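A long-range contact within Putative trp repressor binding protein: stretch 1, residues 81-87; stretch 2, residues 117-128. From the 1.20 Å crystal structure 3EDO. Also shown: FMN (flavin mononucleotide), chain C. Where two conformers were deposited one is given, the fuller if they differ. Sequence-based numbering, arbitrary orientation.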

ATOM      1  N   LEU A  81      -1.242  -7.352  -2.548  1.00  7.93           N
ATOM      2  CA  LEU A  81      -0.834  -6.852  -1.240  1.00  7.93           C
ATOM      3  C   LEU A  81      -0.223  -5.479  -1.417  1.00  8.10           C
ATOM      4  O   LEU A  81       0.709  -5.317  -2.201  1.00 10.44           O
ATOM      5  CB  LEU A  81       0.181  -7.829  -0.604  1.00  8.50           C
ATOM      6  CG  LEU A  81      -0.330  -9.264  -0.381  1.00  9.86           C
ATOM      7  CD1 LEU A  81       0.690 -10.071   0.349  1.00 11.28           C
ATOM      8  CD2 LEU A  81      -1.679  -9.300   0.308  1.00 10.44           C
ATOM      9  N   ILE A  82      -0.724  -4.511  -0.670  1.00  7.93           N
ATOM     10  CA  ILE A  82      -0.260  -3.123  -0.791  1.00  8.28           C
ATOM     11  C   ILE A  82       0.408  -2.723   0.522  1.00  7.20           C
ATOM     12  O   ILE A  82      -0.216  -2.753   1.584  1.00  8.11           O
ATOM     13  CB  ILE A  82      -1.422  -2.189  -1.071  1.00  8.46           C
ATOM     14  CG1 ILE A  82      -2.130  -2.609  -2.388  1.00 10.47           C
ATOM     15  CG2 ILE A  82      -0.958  -0.736  -1.099  1.00 10.38           C
ATOM     16  CD1 ILE A  82      -3.358  -1.830  -2.710  1.00 12.35           C
ATOM     17  N   GLY A  83       1.669  -2.358   0.437  1.00  7.73           N
ATOM     18  CA  GLY A  83       2.445  -1.945   1.613  1.00  7.86           C
ATOM     19  C   GLY A  83       2.635  -0.446   1.705  1.00  7.94           C
ATOM     20  O   GLY A  83       2.855   0.259   0.711  1.00  8.68           O
ATOM     21  N   SER A  84       2.543   0.052   2.935  1.00  7.74           N
ATOM     22  CA  SER A  84       2.763   1.459   3.203  1.00  8.29           C
ATOM     23  C   SER A  84       3.231   1.638   4.628  1.00  7.95           C
ATOM     24  O   SER A  84       2.889   0.851   5.515  1.00  8.10           O
ATOM     25  CB  SER A  84       1.420   2.191   3.073  1.00  8.46           C
ATOM     26  OG  SER A  84       1.496   3.587   3.400  1.00  9.43           O
ATOM     27  N   PRO A  85       3.928   2.757   4.899  1.00  8.05           N
ATOM     28  CA  PRO A  85       4.043   3.215   6.291  1.00  8.47           C
ATOM     29  C   PRO A  85       2.704   3.720   6.812  1.00  7.88           C
ATOM     30  O   PRO A  85       1.803   4.088   6.030  1.00  7.94           O
ATOM     31  CB  PRO A  85       5.038   4.387   6.181  1.00  8.36           C
ATOM     32  CG  PRO A  85       4.794   4.946   4.798  1.00  8.60           C
ATOM     33  CD  PRO A  85       4.563   3.699   3.957  1.00  8.88           C
ATOM     34  N   VAL A  86       2.582   3.792   8.133  1.00  7.49           N
ATOM     35  CA  VAL A  86       1.528   4.565   8.749  1.00  7.63           C
ATOM     36  C   VAL A  86       1.988   6.008   8.844  1.00  7.66           C
ATOM     37  O   VAL A  86       3.015   6.307   9.426  1.00  8.06           O
ATOM     38  CB  VAL A  86       1.195   4.007  10.158  1.00  7.66           C
ATOM     39  CG1 VAL A  86       0.171   4.893  10.874  1.00  9.26           C
ATOM     40  CG2 VAL A  86       0.710   2.572  10.072  1.00  8.52           C
ATOM     41  N   TRP A  87       1.190   6.906   8.281  1.00  7.45           N
ATOM     42  CA  TRP A  87       1.404   8.370   8.368  1.00  7.27           C
ATOM     43  C   TRP A  87       0.219   8.978   9.114  1.00  7.20           C
ATOM     44  O   TRP A  87      -0.856   9.245   8.547  1.00  7.79           O
ATOM     45  CB  TRP A  87       1.520   8.988   6.973  1.00  8.20           C
ATOM     46  CG  TRP A  87       2.850   8.828   6.317  1.00  7.98           C
ATOM     47  CD1 TRP A  87       3.933   8.171   6.798  1.00  8.39           C
ATOM     48  CD2 TRP A  87       3.242   9.375   5.043  1.00  8.23           C
ATOM     49  NE1 TRP A  87       4.986   8.267   5.913  1.00  9.09           N
ATOM     50  CE2 TRP A  87       4.593   9.031   4.839  1.00  8.64           C
ATOM     51  CE3 TRP A  87       2.601  10.180   4.096  1.00  9.14           C
ATOM     52  CZ2 TRP A  87       5.307   9.435   3.699  1.00 10.20           C
ATOM     53  CZ3 TRP A  87       3.299  10.580   2.975  1.00  9.46           C
ATOM     54  CH2 TRP A  87       4.631  10.190   2.780  1.00 10.01           C
ATOM     55  N   GLY A 117       4.221   1.637  15.876  1.00 11.37           N
ATOM     56  CA  GLY A 117       3.323   1.047  16.811  1.00 11.70           C
ATOM     57  C   GLY A 117       2.025   1.773  17.115  1.00 11.13           C
ATOM     58  O   GLY A 117       1.268   1.273  17.940  1.00 13.55           O
ATOM     59  N   THR A 118       1.737   2.914  16.488  1.00  9.93           N
ATOM     60  CA  THR A 118       0.582   3.681  16.892  1.00  9.85           C
ATOM     61  C   THR A 118      -0.324   4.038  15.691  1.00  8.65           C
ATOM     62  O   THR A 118       0.103   4.042  14.519  1.00  9.01           O
ATOM     63  CB  THR A 118       0.972   4.972  17.623  1.00 10.44           C
ATOM     64  OG1 THR A 118       1.591   5.863  16.700  1.00 12.39           O
ATOM     65  CG2 THR A 118       1.890   4.700  18.811  1.00 12.94           C
ATOM     66  N   ASN A 119      -1.577   4.338  16.008  1.00  8.64           N
ATOM     67  CA  ASN A 119      -2.563   4.805  15.026  1.00  8.81           C
ATOM     68  C   ASN A 119      -2.945   3.731  14.009  1.00  8.50           C
ATOM     69  O   ASN A 119      -3.355   4.038  12.888  1.00  8.68           O
ATOM     70  CB  ASN A 119      -2.138   6.109  14.356  1.00  9.34           C
ATOM     71  CG  ASN A 119      -1.916   7.211  15.379  1.00  9.31           C
ATOM     72  OD1 ASN A 119      -2.737   7.388  16.306  1.00 11.07           O
ATOM     73  ND2 ASN A 119      -0.831   7.939  15.245  1.00 10.03           N
ATOM     74  N   HIS A 120      -2.905   2.484  14.440  1.00  8.55           N
ATOM     75  CA  HIS A 120      -3.192   1.367  13.543  1.00  8.55           C
ATOM     76  C   HIS A 120      -4.671   1.271  13.162  1.00  9.74           C
ATOM     77  O   HIS A 120      -4.971   1.004  12.011  1.00  9.46           O
ATOM     78  CB  HIS A 120      -2.757   0.047  14.165  1.00  8.85           C
ATOM     79  CG  HIS A 120      -1.287  -0.085  14.389  1.00  9.13           C
ATOM     80  ND1 HIS A 120      -0.746  -1.175  15.033  1.00 10.55           N
ATOM     81  CD2 HIS A 120      -0.239   0.705  14.048  1.00  8.88           C
ATOM     82  CE1 HIS A 120       0.567  -1.033  15.090  1.00 10.30           C
ATOM     83  NE2 HIS A 120       0.913   0.086  14.476  1.00 10.30           N
ATOM     84  N   LYS A 121      -5.577   1.460  14.114  1.00 10.09           N
ATOM     85  CA  LYS A 121      -7.011   1.364  13.847  0.50 11.09           C
ATOM     86  C   LYS A 121      -7.426   2.371  12.789  1.00  9.91           C
ATOM     87  O   LYS A 121      -8.213   2.096  11.877  1.00 10.20           O
ATOM     88  CB  LYS A 121      -7.829   1.626  15.117  0.50 11.53           C
ATOM     89  CG  LYS A 121      -7.659   0.595  16.220  0.50 13.16           C
ATOM     90  CD  LYS A 121      -8.380   0.975  17.513  0.50 14.13           C
ATOM     91  CE  LYS A 121      -8.305  -0.176  18.494  0.50 15.70           C
ATOM     92  N   ALA A 122      -6.903   3.581  12.905  1.00  9.02           N
ATOM     93  CA  ALA A 122      -7.159   4.619  11.918  1.00  8.93           C
ATOM     94  C   ALA A 122      -6.607   4.232  10.556  1.00  8.39           C
ATOM     95  O   ALA A 122      -7.264   4.458   9.550  1.00  8.37           O
ATOM     96  CB  ALA A 122      -6.578   5.939  12.398  1.00 10.10           C
ATOM     97  N   TYR A 123      -5.402   3.661  10.508  1.00  7.75           N
ATOM     98  CA  TYR A 123      -4.860   3.213   9.228  1.00  8.00           C
ATOM     99  C   TYR A 123      -5.832   2.252   8.568  1.00  8.21           C
ATOM    100  O   TYR A 123      -6.104   2.362   7.373  1.00  8.26           O
ATOM    101  CB  TYR A 123      -3.476   2.571   9.392  1.00  7.59           C
ATOM    102  CG  TYR A 123      -2.896   2.072   8.081  1.00  7.50           C
ATOM    103  CD1 TYR A 123      -3.347   0.888   7.522  1.00  7.87           C
ATOM    104  CD2 TYR A 123      -1.903   2.746   7.404  1.00  7.40           C
ATOM    105  CE1 TYR A 123      -2.845   0.440   6.294  1.00  7.91           C
ATOM    106  CE2 TYR A 123      -1.388   2.276   6.213  1.00  8.00           C
ATOM    107  CZ  TYR A 123      -1.881   1.129   5.666  1.00  7.99           C
ATOM    108  OH  TYR A 123      -1.364   0.710   4.456  1.00  9.16           O
ATOM    109  N   VAL A 124      -6.297   1.268   9.327  1.00  7.80           N
ATOM    110  CA  VAL A 124      -7.207   0.271   8.777  1.00  8.48           C
ATOM    111  C   VAL A 124      -8.458   0.924   8.210  1.00  8.83           C
ATOM    112  O   VAL A 124      -8.883   0.628   7.081  1.00  9.02           O
ATOM    113  CB  VAL A 124      -7.567  -0.807   9.833  1.00  9.05           C
ATOM    114  CG1 VAL A 124      -8.656  -1.758   9.295  1.00 10.82           C
ATOM    115  CG2 VAL A 124      -6.316  -1.567  10.288  1.00  9.76           C
ATOM    116  N   SER A 125      -9.071   1.787   8.994  1.00  8.69           N
ATOM    117  CA  SER A 125     -10.316   2.379   8.533  0.50 10.18           C
ATOM    118  C   SER A 125     -10.090   3.285   7.315  1.00  9.22           C
ATOM    119  O   SER A 125     -10.895   3.244   6.373  1.00 10.08           O
ATOM    120  CB  SER A 125     -11.047   3.094   9.665  0.50 11.17           C
ATOM    121  OG  SER A 125     -10.423   4.293  10.002  0.50 16.86           O
ATOM    122  N   HIS A 126      -9.007   4.054   7.302  1.00  8.76           N
ATOM    123  CA  HIS A 126      -8.726   4.933   6.193  1.00  8.44           C
ATOM    124  C   HIS A 126      -8.322   4.165   4.937  1.00  9.01           C
ATOM    125  O   HIS A 126      -8.722   4.545   3.837  1.00  9.69           O
ATOM    126  CB  HIS A 126      -7.727   6.004   6.584  1.00  8.44           C
ATOM    127  CG  HIS A 126      -8.252   6.913   7.646  1.00  8.87           C
ATOM    128  ND1 HIS A 126      -7.461   7.409   8.653  1.00  9.53           N
ATOM    129  CD2 HIS A 126      -9.475   7.485   7.799  1.00 10.11           C
ATOM    130  CE1 HIS A 126      -8.202   8.185   9.432  1.00  8.95           C
ATOM    131  NE2 HIS A 126      -9.425   8.266   8.929  1.00 11.17           N
ATOM    132  N   PHE A 127      -7.531   3.097   5.098  1.00  8.45           N
ATOM    133  CA  PHE A 127      -7.214   2.269   3.940  1.00  8.39           C
ATOM    134  C   PHE A 127      -8.489   1.738   3.294  1.00  8.93           C
ATOM    135  O   PHE A 127      -8.669   1.782   2.061  1.00  8.97           O
ATOM    136  CB  PHE A 127      -6.294   1.091   4.311  1.00  8.23           C
ATOM    137  CG  PHE A 127      -5.949   0.244   3.105  1.00  7.65           C
ATOM    138  CD1 PHE A 127      -4.887   0.564   2.277  1.00  8.61           C
ATOM    139  CD2 PHE A 127      -6.738  -0.830   2.759  1.00  8.33           C
ATOM    140  CE1 PHE A 127      -4.629  -0.125   1.131  1.00  8.90           C
ATOM    141  CE2 PHE A 127      -6.493  -1.552   1.585  1.00  9.13           C
ATOM    142  CZ  PHE A 127      -5.432  -1.186   0.783  1.00  9.05           C
ATOM    143  N   ASN A 128      -9.391   1.216   4.113  1.00  8.69           N
ATOM    144  CA  ASN A 128     -10.628   0.701   3.567  0.50  8.97           C
ATOM    145  C   ASN A 128     -11.440   1.765   2.842  1.00 10.13           C
ATOM    146  O   ASN A 128     -12.022   1.475   1.813  1.00 10.88           O
ATOM    147  CB  ASN A 128     -11.440   0.008   4.643  0.50  9.39           C
ATOM    148  CG  ASN A 128     -11.025  -1.421   4.829  0.50  7.79           C
ATOM    149  OD1 ASN A 128     -11.413  -2.270   4.055  0.50  8.92           O
ATOM    150  ND2 ASN A 128     -10.248  -1.697   5.870  0.50  7.34           N
TER
HETATM  151  N1  FMN C 200       4.443   5.673  13.030  1.00  8.93           N
HETATM  152  C2  FMN C 200       3.421   5.305  13.820  1.00  8.79           C
HETATM  153  O2  FMN C 200       3.498   4.312  14.560  1.00 10.09           O
HETATM  154  N3  FMN C 200       2.266   6.039  13.823  1.00  9.34           N
HETATM  155  C4  FMN C 200       2.104   7.191  13.086  1.00  9.01           C
HETATM  156  O4  FMN C 200       0.975   7.732  13.077  1.00 11.18           O
HETATM  157  C4A FMN C 200       3.181   7.592  12.298  1.00  8.28           C
HETATM  158  N5  FMN C 200       3.117   8.756  11.542  1.00  8.64           N
HETATM  159  C5A FMN C 200       4.171   9.042  10.688  1.00  8.78           C
HETATM  160  C6  FMN C 200       4.073  10.174   9.871  1.00  8.16           C
HETATM  161  C7  FMN C 200       5.105  10.508   8.995  1.00  8.62           C
HETATM  162  C7M FMN C 200       4.913  11.617   8.007  1.00  9.84           C
HETATM  163  C8  FMN C 200       6.268   9.728   8.973  1.00  8.94           C
HETATM  164  C8M FMN C 200       7.406  10.003   8.012  1.00 10.10           C
HETATM  165  C9  FMN C 200       6.361   8.580   9.752  1.00  8.79           C
HETATM  166  C9A FMN C 200       5.319   8.232  10.638  1.00  8.40           C
HETATM  167  N10 FMN C 200       5.390   7.104  11.455  1.00  8.59           N
HETATM  168  C10 FMN C 200       4.334   6.794  12.264  1.00  8.72           C
HETATM  169  C1' FMN C 200       6.561   6.176  11.365  1.00  9.01           C
HETATM  170  C2' FMN C 200       6.412   5.246  10.154  1.00  9.09           C
HETATM  171  O2' FMN C 200       5.137   4.630  10.084  1.00  8.78           O
HETATM  172  C3' FMN C 200       7.485   4.153  10.231  1.00  8.84           C
HETATM  173  O3' FMN C 200       8.764   4.766  10.407  1.00 10.24           O
HETATM  174  C4' FMN C 200       7.473   3.275   8.973  1.00  9.24           C
HETATM  175  O4' FMN C 200       8.015   2.007   9.265  1.00  9.95           O
HETATM  176  C5' FMN C 200       8.282   3.902   7.873  1.00  9.96           C
HETATM  177  O5' FMN C 200       8.107   3.159   6.662  1.00  8.82           O
HETATM  178  P   FMN C 200       8.957   3.592   5.401  1.00 10.15           P
HETATM  179  O1P FMN C 200      10.415   3.548   5.811  1.00 11.01           O
HETATM  180  O2P FMN C 200       8.540   4.973   4.930  1.00 10.25           O
HETATM  181  O3P FMN C 200       8.648   2.499   4.383  1.00 10.49           O

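The contact is a strand crossed by a helix at 115°, with an axial closest approach of 9.0 Å, and no hydrogen bond passes directly between the two stretches.

Stretch 2 opens with a loop that binds the flavin and also packs on the strand. Gly117 adopts phi/psi of 101/2, where a CB would jam against the preceding carbonyl oxygen, so the turn itself calls for glycine. Thr118 then reads the ring edge with its backbone: its N donates to FMN O2 at 3.0 Å, and its O accepts from FMN N3, also at 3.0 Å. The same carbonyl oxygen, Thr118 O, lies 3.7 Å from Val86 CG1, so one carbonyl serves the ligand and packs against the strand.

Asn119 occupies the N-cap position, yet its side chain makes no capping bond. Its ND2 instead donates to FMN O4 at 2.8 Å with a nearly straight angle of 171°, while its carbonyl O begins the helical ladder by accepting from Tyr123 N at 3.2 Å.

His120 starts with its CA-to-CB bond directed away from the strand, but the ring returns, bringing CD2 to 4.5 Å from Val86 CG2. Val86 thus touches four contributors to the contact: Thr118, Asn119, His120 and Tyr123. Its backbone meanwhile holds the ribityl chain, since FMN O2' donates to Val86 O at 2.8 Å and Val86 N gives a weak bond back to O2' at 3.3 Å.

Tyr123, one helical turn beyond Asn119, is the main helical piece. Its CA-to-CB bond points toward the strand at the closest register, where the CA atoms of Tyr123 and Val86 are 6.5 Å apart. With chi1 at t, the ring runs back along the strand: Tyr123 CD2 meets Val86 CG2 at 3.7 Å, CE2 sits 3.7 Å from Pro85 O, and OH reaches 3.4 Å from Ser84 CB. Pro85 O and Ser84 CB lie at the ring edge. The polar groups here are satisfied without pairing across the contact: Ser84 OG donates to Pro85 O at 2.7 Å, and Tyr123 OH bonds elsewhere in the structure.

Four residues later, Phe127 repeats the t rotamer and the toward direction. The CA atoms of Phe127 and Ile82 are now 10.0 Å apart, and extended side chains span the wider gap, Ile82 CD1 meeting the edge of the ring at Phe127 CZ, 4.1 Å away. The rule is legible: an i, i+4 aromatic pair lies along the strand, Tyr123 against Ser84 to Val86 and Phe127 against Ile82, and side-chain reach spans the gap where the backbones are farther apart.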